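Local atomic coordinates of carbonic anhydrase (Coccomyxa sp. PA, PDB entry 3UCN), a protein that probably catalyses the reversible hydration of carbon dioxide to hydrogencarbonate, using one zinc ion per subunit. Residues G102-G107 with G185-P190; Y42-C47 with V67-G72; C106-A111 with L125-V130. All coordinates share one frame; numbering follows the deposited sequence.

Contact 1 (G102-G107 with G185-P190). With ZN (zinc ion), chain C.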
loop_
_atom_site.group_PDB
_atom_site.type_symbol
_atom_site.label_atom_id
_atom_site.label_comp_id
_atom_site.label_asym_id
_atom_site.label_seq_id
_atom_site.Cartn_x
_atom_site.Cartn_y
_atom_site.Cartn_z
ATOM N N GLY A 102 -17.726 -5.437 13.518
ATOM C CA GLY A 102 -17.111 -6.763 13.322
ATOM C C GLY A 102 -18.221 -7.766 13.494
ATOM O O GLY A 102 -19.396 -7.385 13.693
ATOM N N HIS A 103 -17.879 -9.050 13.408
ATOM C CA HIS A 103 -18.884 -10.036 13.574
ATOM C C HIS A 103 -18.305 -11.368 14.082
ATOM O O HIS A 103 -17.123 -11.745 13.753
ATOM C CB HIS A 103 -19.541 -10.279 12.226
ATOM C CG HIS A 103 -18.627 -10.953 11.257
ATOM N ND1 HIS A 103 -18.698 -12.300 10.996
ATOM C CD2 HIS A 103 -17.547 -10.487 10.562
ATOM C CE1 HIS A 103 -17.764 -12.634 10.118
ATOM N NE2 HIS A 103 -17.045 -11.552 9.851
ATOM N N TYR A 104 -19.136 -12.133 14.803
ATOM C CA TYR A 104 -18.661 -13.405 15.322
ATOM C C TYR A 104 -18.473 -14.334 14.164
ATOM O O TYR A 104 -19.079 -14.145 13.108
ATOM C CB TYR A 104 -19.603 -13.970 16.408
ATOM C CG TYR A 104 -19.653 -13.028 17.612
ATOM C CD1 TYR A 104 -20.792 -12.255 17.898
ATOM C CD2 TYR A 104 -18.536 -12.879 18.444
ATOM C CE1 TYR A 104 -20.820 -11.391 19.012
ATOM C CE2 TYR A 104 -18.564 -12.038 19.561
ATOM C CZ TYR A 104 -19.700 -11.303 19.821
ATOM O OH TYR A 104 -19.661 -10.446 20.878
ATOM N N ASN A 105 -17.635 -15.346 14.358
ATOM C CA ASN A 105 -17.367 -16.334 13.354
ATOM C C ASN A 105 -16.632 -15.707 12.164
ATOM O O ASN A 105 -16.698 -16.182 11.028
ATOM C CB ASN A 105 -18.634 -17.081 12.978
ATOM C CG ASN A 105 -18.345 -18.335 12.208
ATOM O OD1 ASN A 105 -18.648 -18.417 11.032
ATOM N ND2 ASN A 105 -17.724 -19.329 12.860
ATOM N N CYS A 106 -15.926 -14.608 12.458
ATOM C CA CYS A 106 -15.036 -13.945 11.515
ATOM C C CYS A 106 -13.754 -14.764 11.202
ATOM O O CYS A 106 -12.868 -14.935 12.051
ATOM C CB CYS A 106 -14.710 -12.561 12.065
ATOM S SG CYS A 106 -13.698 -11.667 10.890
ATOM N N GLY A 107 -13.674 -15.277 10.005
ATOM C CA GLY A 107 -12.488 -16.061 9.560
ATOM C C GLY A 107 -11.143 -15.302 9.546
ATOM O O GLY A 107 -10.071 -15.909 9.698
ATOM N N GLY A 185 -18.683 1.429 17.791
ATOM C CA GLY A 185 -18.254 0.062 17.675
ATOM C C GLY A 185 -19.432 -0.864 17.891
ATOM O O GLY A 185 -20.071 -0.824 18.944
ATOM N N ILE A 186 -19.720 -1.705 16.909
ATOM C CA ILE A 186 -20.800 -2.643 16.967
ATOM C C ILE A 186 -20.348 -4.010 16.445
ATOM O O ILE A 186 -19.370 -4.124 15.677
ATOM C CB ILE A 186 -22.014 -2.158 16.134
ATOM C CG1 ILE A 186 -21.689 -2.120 14.636
ATOM C CG2 ILE A 186 -22.439 -0.752 16.584
ATOM C CD1 ILE A 186 -22.939 -1.942 13.742
ATOM N N VAL A 187 -21.071 -5.055 16.836
ATOM C CA VAL A 187 -20.734 -6.395 16.403
ATOM C C VAL A 187 -21.998 -7.136 15.997
ATOM O O VAL A 187 -23.075 -6.879 16.551
ATOM C CB VAL A 187 -19.916 -7.161 17.495
ATOM C CG1 VAL A 187 -20.784 -7.455 18.653
ATOM C CG2 VAL A 187 -19.451 -8.476 16.956
ATOM N N TYR A 188 -21.892 -8.037 15.027
ATOM C CA TYR A 188 -23.060 -8.677 14.485
ATOM C C TYR A 188 -22.912 -10.183 14.653
ATOM O O TYR A 188 -21.798 -10.691 14.574
ATOM C CB TYR A 188 -23.174 -8.288 13.022
ATOM C CG TYR A 188 -24.207 -9.024 12.179
ATOM C CD1 TYR A 188 -25.553 -8.566 12.077
ATOM C CD2 TYR A 188 -23.826 -10.109 11.431
ATOM C CE1 TYR A 188 -26.497 -9.239 11.232
ATOM C CE2 TYR A 188 -24.742 -10.793 10.626
ATOM C CZ TYR A 188 -26.077 -10.366 10.539
ATOM O OH TYR A 188 -26.916 -11.110 9.710
ATOM N N THR A 189 -24.010 -10.902 14.885
ATOM C CA THR A 189 -23.926 -12.363 15.022
ATOM C C THR A 189 -24.574 -12.981 13.808
ATOM O O THR A 189 -25.770 -12.872 13.655
ATOM C CB THR A 189 -24.637 -12.851 16.336
ATOM O OG1 THR A 189 -24.156 -12.061 17.441
ATOM C CG2 THR A 189 -24.377 -14.300 16.622
ATOM N N PRO A 190 -23.797 -13.638 12.933
ATOM C CA PRO A 190 -24.433 -14.219 11.730
ATOM C C PRO A 190 -25.579 -15.212 12.022
ATOM O O PRO A 190 -26.546 -15.303 11.213
ATOM C CB PRO A 190 -23.275 -14.920 10.978
ATOM C CG PRO A 190 -22.033 -14.364 11.552
ATOM C CD PRO A 190 -22.352 -13.880 12.982
HETATM ZN ZN ZN C . -15.063 -11.502 8.973
#

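Contact 2 (Y42-C47 with V67-G72). With ZN (zinc ion), chain C.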
loop_
_atom_site.group_PDB
_atom_site.type_symbol
_atom_site.label_atom_id
_atom_site.label_comp_id
_atom_site.label_asym_id
_atom_site.label_seq_id
_atom_site.Cartn_x
_atom_site.Cartn_y
_atom_site.Cartn_z
ATOM N N TYR A 42 -24.297 7.898 7.033
ATOM C CA TYR A 42 -23.422 6.891 7.602
ATOM C C TYR A 42 -22.257 6.475 6.678
ATOM O O TYR A 42 -22.462 6.302 5.469
ATOM C CB TYR A 42 -24.231 5.651 7.957
ATOM C CG TYR A 42 -25.258 5.934 9.017
ATOM C CD1 TYR A 42 -24.917 5.872 10.385
ATOM C CD2 TYR A 42 -26.547 6.322 8.669
ATOM C CE1 TYR A 42 -25.841 6.181 11.394
ATOM C CE2 TYR A 42 -27.490 6.643 9.659
ATOM C CZ TYR A 42 -27.131 6.567 11.011
ATOM O OH TYR A 42 -28.071 6.827 11.958
ATOM N N LEU A 43 -21.064 6.329 7.263
ATOM C CA LEU A 43 -20.035 5.452 6.702
ATOM C C LEU A 43 -20.061 4.183 7.491
ATOM O O LEU A 43 -20.095 4.249 8.681
ATOM C CB LEU A 43 -18.651 6.050 6.868
ATOM C CG LEU A 43 -17.385 5.228 6.554
ATOM C CD1 LEU A 43 -17.389 4.568 5.150
ATOM C CD2 LEU A 43 -16.124 6.135 6.733
ATOM N N TYR A 44 -20.011 3.025 6.843
ATOM C CA TYR A 44 -19.898 1.762 7.532
ATOM C C TYR A 44 -18.611 1.051 7.066
ATOM O O TYR A 44 -18.332 0.964 5.853
ATOM C CB TYR A 44 -21.076 0.937 7.188
ATOM C CG TYR A 44 -21.025 -0.566 7.552
ATOM C CD1 TYR A 44 -21.704 -1.055 8.684
ATOM C CD2 TYR A 44 -20.394 -1.482 6.736
ATOM C CE1 TYR A 44 -21.745 -2.429 8.985
ATOM C CE2 TYR A 44 -20.423 -2.869 7.039
ATOM C CZ TYR A 44 -21.102 -3.324 8.167
ATOM O OH TYR A 44 -21.120 -4.645 8.449
ATOM N N ILE A 45 -17.831 0.586 8.045
ATOM C CA ILE A 45 -16.641 -0.198 7.809
ATOM C C ILE A 45 -16.929 -1.580 8.428
ATOM O O ILE A 45 -17.105 -1.679 9.625
ATOM C CB ILE A 45 -15.454 0.470 8.449
ATOM C CG1 ILE A 45 -15.262 1.865 7.841
ATOM C CG2 ILE A 45 -14.175 -0.386 8.289
ATOM C CD1 ILE A 45 -14.383 2.721 8.644
ATOM N N GLY A 46 -17.026 -2.629 7.623
ATOM C CA GLY A 46 -17.252 -3.965 8.160
ATOM C C GLY A 46 -16.523 -4.993 7.320
ATOM O O GLY A 46 -15.676 -4.648 6.468
ATOM N N CYS A 47 -16.824 -6.278 7.540
ATOM C CA CYS A 47 -16.007 -7.333 6.977
ATOM C C CYS A 47 -16.610 -7.687 5.654
ATOM O O CYS A 47 -17.836 -7.581 5.472
ATOM C CB CYS A 47 -15.985 -8.533 7.936
ATOM S SG CYS A 47 -14.817 -9.878 7.349
ATOM N N VAL A 67 -20.188 2.543 2.082
ATOM C CA VAL A 67 -19.665 1.246 2.600
ATOM C C VAL A 67 -18.194 0.868 2.190
ATOM O O VAL A 67 -17.883 0.766 0.987
ATOM C CB VAL A 67 -20.590 0.127 2.199
ATOM C CG1 VAL A 67 -20.010 -1.280 2.609
ATOM C CG2 VAL A 67 -22.006 0.326 2.822
ATOM N N GLN A 68 -17.308 0.643 3.183
ATOM C CA GLN A 68 -15.995 -0.049 2.976
ATOM C C GLN A 68 -16.203 -1.446 3.572
ATOM O O GLN A 68 -16.671 -1.554 4.680
ATOM C CB GLN A 68 -14.866 0.699 3.727
ATOM C CG GLN A 68 -13.661 -0.111 4.149
ATOM C CD GLN A 68 -12.662 -0.492 2.972
ATOM O OE1 GLN A 68 -11.716 -1.201 3.194
ATOM N NE2 GLN A 68 -12.890 -0.016 1.783
ATOM N N ARG A 69 -15.906 -2.499 2.845
ATOM C CA ARG A 69 -15.909 -3.852 3.357
ATOM C C ARG A 69 -14.574 -4.520 2.952
ATOM O O ARG A 69 -14.169 -4.413 1.781
ATOM C CB ARG A 69 -17.089 -4.667 2.815
ATOM C CG ARG A 69 -18.354 -4.339 3.598
ATOM C CD ARG A 69 -19.611 -5.021 3.038
ATOM N NE ARG A 69 -19.592 -6.456 3.323
ATOM C CZ ARG A 69 -20.503 -7.323 2.858
ATOM N NH1 ARG A 69 -21.578 -6.900 2.139
ATOM N NH2 ARG A 69 -20.379 -8.615 3.182
ATOM N N ASN A 70 -13.847 -5.083 3.942
ATOM C CA ASN A 70 -12.531 -5.683 3.683
ATOM C C ASN A 70 -12.367 -6.897 4.599
ATOM O O ASN A 70 -13.195 -7.090 5.499
ATOM C CB ASN A 70 -11.384 -4.657 3.821
ATOM C CG ASN A 70 -11.169 -4.175 5.255
ATOM O OD1 ASN A 70 -11.062 -4.974 6.140
ATOM N ND2 ASN A 70 -11.071 -2.813 5.478
ATOM N N VAL A 71 -11.345 -7.721 4.355
ATOM C CA VAL A 71 -11.176 -8.937 5.129
ATOM C C VAL A 71 -10.786 -8.576 6.595
ATOM O O VAL A 71 -9.694 -8.129 6.871
ATOM C CB VAL A 71 -10.148 -9.838 4.458
ATOM C CG1 VAL A 71 -9.798 -10.987 5.340
ATOM C CG2 VAL A 71 -10.705 -10.332 3.133
ATOM N N GLY A 72 -11.691 -8.799 7.530
ATOM C CA GLY A 72 -11.397 -8.453 8.897
ATOM C C GLY A 72 -11.851 -7.106 9.407
ATOM O O GLY A 72 -11.497 -6.744 10.531
HETATM ZN ZN ZN C . -15.063 -11.502 8.973
#

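Contact 3 (C106-A111 with L125-V130). With ZN (zinc ion), chain C.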
loop_
_atom_site.group_PDB
_atom_site.type_symbol
_atom_site.label_atom_id
_atom_site.label_comp_id
_atom_site.label_asym_id
_atom_site.label_seq_id
_atom_site.Cartn_x
_atom_site.Cartn_y
_atom_site.Cartn_z
ATOM N N CYS A 106 -15.926 -14.608 12.458
ATOM C CA CYS A 106 -15.036 -13.945 11.515
ATOM C C CYS A 106 -13.754 -14.764 11.202
ATOM O O CYS A 106 -12.868 -14.935 12.051
ATOM C CB CYS A 106 -14.710 -12.561 12.065
ATOM S SG CYS A 106 -13.698 -11.667 10.890
ATOM N N GLY A 107 -13.674 -15.277 10.005
ATOM C CA GLY A 107 -12.488 -16.061 9.560
ATOM C C GLY A 107 -11.143 -15.302 9.546
ATOM O O GLY A 107 -10.071 -15.909 9.698
ATOM N N ALA A 108 -11.179 -13.973 9.375
ATOM C CA ALA A 108 -9.988 -13.178 9.411
ATOM C C ALA A 108 -9.464 -13.213 10.836
ATOM O O ALA A 108 -8.231 -13.262 11.083
ATOM C CB ALA A 108 -10.347 -11.707 9.029
ATOM N N CYS A 109 -10.383 -13.126 11.788
ATOM C CA CYS A 109 -9.993 -13.047 13.169
ATOM C C CYS A 109 -9.476 -14.394 13.671
ATOM O O CYS A 109 -8.604 -14.432 14.532
ATOM C CB CYS A 109 -11.139 -12.562 14.056
ATOM S SG CYS A 109 -11.300 -10.779 14.045
ATOM N N LYS A 110 -9.997 -15.479 13.145
ATOM C CA LYS A 110 -9.417 -16.811 13.386
ATOM C C LYS A 110 -8.027 -17.007 12.762
ATOM O O LYS A 110 -7.120 -17.554 13.423
ATOM C CB LYS A 110 -10.353 -17.949 12.904
ATOM C CG LYS A 110 -9.729 -19.307 13.061
ATOM C CD LYS A 110 -10.731 -20.434 12.938
ATOM C CE LYS A 110 -10.626 -21.410 14.177
ATOM N NZ LYS A 110 -11.205 -22.772 13.789
ATOM N N ALA A 111 -7.840 -16.561 11.521
ATOM C CA ALA A 111 -6.543 -16.710 10.870
ATOM C C ALA A 111 -5.530 -15.927 11.719
ATOM O O ALA A 111 -4.386 -16.367 11.938
ATOM C CB ALA A 111 -6.581 -16.192 9.427
ATOM N N LEU A 125 -0.221 -11.480 4.731
ATOM C CA LEU A 125 0.299 -10.102 4.871
ATOM C C LEU A 125 -0.824 -9.222 5.456
ATOM O O LEU A 125 -0.631 -8.529 6.460
ATOM C CB LEU A 125 0.722 -9.577 3.501
ATOM C CG LEU A 125 1.855 -10.402 2.816
ATOM C CD1 LEU A 125 2.304 -9.662 1.619
ATOM C CD2 LEU A 125 3.112 -10.550 3.796
ATOM N N TRP A 126 -2.014 -9.335 4.860
ATOM C CA TRP A 126 -3.075 -8.394 5.083
ATOM C C TRP A 126 -3.486 -8.429 6.543
ATOM O O TRP A 126 -3.726 -7.390 7.173
ATOM C CB TRP A 126 -4.287 -8.678 4.164
ATOM C CG TRP A 126 -5.487 -7.835 4.540
ATOM C CD1 TRP A 126 -6.677 -8.251 5.189
ATOM C CD2 TRP A 126 -5.640 -6.420 4.297
ATOM N NE1 TRP A 126 -7.525 -7.153 5.329
ATOM C CE2 TRP A 126 -6.904 -6.032 4.819
ATOM C CE3 TRP A 126 -4.806 -5.437 3.734
ATOM C CZ2 TRP A 126 -7.347 -4.728 4.759
ATOM C CZ3 TRP A 126 -5.242 -4.149 3.695
ATOM C CH2 TRP A 126 -6.497 -3.796 4.243
ATOM N N ILE A 127 -3.549 -9.623 7.114
ATOM C CA ILE A 127 -4.080 -9.710 8.489
ATOM C C ILE A 127 -3.014 -9.497 9.545
ATOM O O ILE A 127 -3.278 -9.740 10.710
ATOM C CB ILE A 127 -4.800 -11.085 8.800
ATOM C CG1 ILE A 127 -3.804 -12.235 8.565
ATOM C CG2 ILE A 127 -6.125 -11.205 8.015
ATOM C CD1 ILE A 127 -4.297 -13.608 9.030
ATOM N N SER A 128 -1.846 -9.027 9.177
ATOM C CA SER A 128 -0.851 -8.661 10.153
ATOM C C SER A 128 -1.421 -7.746 11.202
ATOM O O SER A 128 -0.976 -7.762 12.302
ATOM C CB SER A 128 0.325 -7.968 9.504
ATOM O OG SER A 128 1.011 -8.796 8.642
ATOM N N ASP A 129 -2.391 -6.929 10.844
ATOM C CA ASP A 129 -3.016 -6.040 11.790
ATOM C C ASP A 129 -3.668 -6.787 12.944
ATOM O O ASP A 129 -3.683 -6.326 14.041
ATOM C CB ASP A 129 -4.103 -5.228 11.123
ATOM C CG ASP A 129 -3.601 -4.257 10.122
ATOM O OD1 ASP A 129 -4.186 -3.204 10.055
ATOM O OD2 ASP A 129 -2.681 -4.526 9.380
ATOM N N VAL A 130 -4.247 -7.933 12.673
ATOM C CA VAL A 130 -4.946 -8.666 13.697
ATOM C C VAL A 130 -3.973 -9.294 14.653
ATOM O O VAL A 130 -4.208 -9.327 15.820
ATOM C CB VAL A 130 -5.832 -9.741 13.104
ATOM C CG1 VAL A 130 -6.658 -10.376 14.151
ATOM C CG2 VAL A 130 -6.692 -9.154 12.089
HETATM ZN ZN ZN C . -15.063 -11.502 8.973
#

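Contact 1 (G102-G107 with G185-P190)
Tyr-104 lays one face of its ring over Val-187, the two side chains crossing at about a right angle. The methyl CG2 of Val-187 stands 4.1 Å from the centroid of the Tyr-104 ring, a CH-pi contact displaced toward the rim. At the ring's edge, near its plane, Thr-189 OG1 lies 3.4 Å from Tyr-104 CD1. The phenol oxygen, beside Val-187 CG1, hydrogen bonds with Glu-155 on helix 146-167. With an alanine in place of Tyr-104, Val-187 CG2 would probably face a gap and Glu-155 would lose this partner.

His-103 turns its ring the other way, out of the strand pair. CG sits between the backbone N and the carbonyl carbon (chi1 69°), which carries NE2 to the zinc ion at 2.2 Å. One face of the imidazole is covered by Cys-106 CB, while Pro-190 CG meets its edge, 4.0 Å from His-103 ND1. Between the sheet face of Val-187 and that of His-103 the backbones pair in parallel: Gly-102 N bonds to Ile-186 O, Tyr-188 N to Gly-102 O, and, just past the strand end, Tyr-104 N to Tyr-188 O at 3.0 Å.

Tyr-104 O, one peptide on, takes a weak hydrogen bond from His-103 ND1 (2.8 Å). With ND1 turned to that carbonyl, NE2 is the nitrogen that binds the zinc ion; bonds at both nitrogens probably limit how far the imidazole can swing.

Contact 2 (Y42-C47 with V67-G72)
Cys-47 and Gly-72 meet at the tight end of this parallel strand pair, right beside the zinc ion. Cys-47 SG, anti to its own backbone nitrogen (chi1 -175°), binds the metal at 2.3 Å. The same sulfur accepts the N-H of Gly-72 at 3.3 Å from N to SG, a nearly straight bond that is likely to draw off some of the charge on the ligand. Gly-72 has a positive phi, where a side chain would jam against the preceding carbonyl. The carbonyl of Cys-47 is gripped too: Arg-69 bends at its third torsion (72°) and sends NE to Cys-47 O at 3.0 Å. That oxygen lies near the guanidinium plane, at its edge, while NE stands tilted out of the carbonyl plane.

Backbone bonds run the length of the pair: Gln-68 N to Tyr-44 O at 2.9 Å, Gly-46 N to Gln-68 O, and, next to the tight end, Asn-70 N to Gly-46 O. Toward Tyr-44 they do most of the holding. Side chains here only graze one another: Tyr-44 and Val-67 run side by side, with Tyr-44 CD2 4.1 Å from Val-67 CG1, and on the opposite face Ile-45 CG2 comes to 4.2 Å from Gln-68 CG. A side chain on Gly-46 would strike the hydroxyl of Tyr-44. Looser does not mean wet, for every touching residue is buried; Val-67 makes backbone hydrogen bonds to the second subunit, and Gln-68 OE1 takes bonds from Asn-70 ND2 and from Asn-81 of that subunit.

Strands 42-47 and 65-70, joined through helix 54-57, form a beta-alpha-beta unit at the edge of the chain's sheet. A cysteine zinc ligand at the C-terminal end of such a parallel strand is characteristic of the beta-class carbonic anhydrases.

Contact 3 (C106-A111 with L125-V130)
Ile-127 meets Ala-108 and Ala-111 without any ring or amide between them; the one aromatic ring of these two segments, the indole of Trp-126, faces other partners. Lys-78 of the third subunit makes a cation-pi contact with it, and its NE1 hydrogen bonds to Val-71 O.

The contact itself is aliphatic and carries no hydrogen bond. Ile-127 splits its branches between two alanines of helix 107-114. CG1 lies between the backbone nitrogen and the carbonyl carbon (chi1 58°), and from there CD1 presses on Ala-111 CB at 3.5 Å, tighter than usual van der Waals contact. The other branch, CG2, is more relaxed at 4.4 Å from Ala-108 CB. One turn on, Val-130 brings CG1 to 4.4 Å from Cys-109 CA, so its methyl lies loosely against the helix backbone, with the Cys-109 sulfur only slightly farther off.

Ile-127 occupies the break between helices 122-126 and 128-136, and serves as N-cap residue of the second. Ser-128 braces this corner, its OG and N both bonding to Leu-125 O. Helix 107-114 is packed between this corner and helix 146-167, where Cys-109 touches Met-153 and Val-154; its N-cap residue is the zinc ligand Cys-106.

All three contacts are buried and none is surface. Contacts 1 and 2 belong to one sheet, in which strands 42-47 and 97-103 are neighbours; they touch where His-103 CD2 lies 3.6 Å from Cys-47 CB. Both are bonded along their strands and add the side-chain and metal bonds of Cys-47, Arg-69 and His-103 at the strand ends. In both, residues that touch across the pair bind zinc, whereas in contact 3 Cys-106, shared with contact 1, takes no part in the packing. Contact 3 lies farther from the centre of the chain and relies on methyl packing to hold helix 107-114, which follows strand 97-103. It joins contact 2 through Gly-72 CA, 3.4 Å from Ala-108 CB.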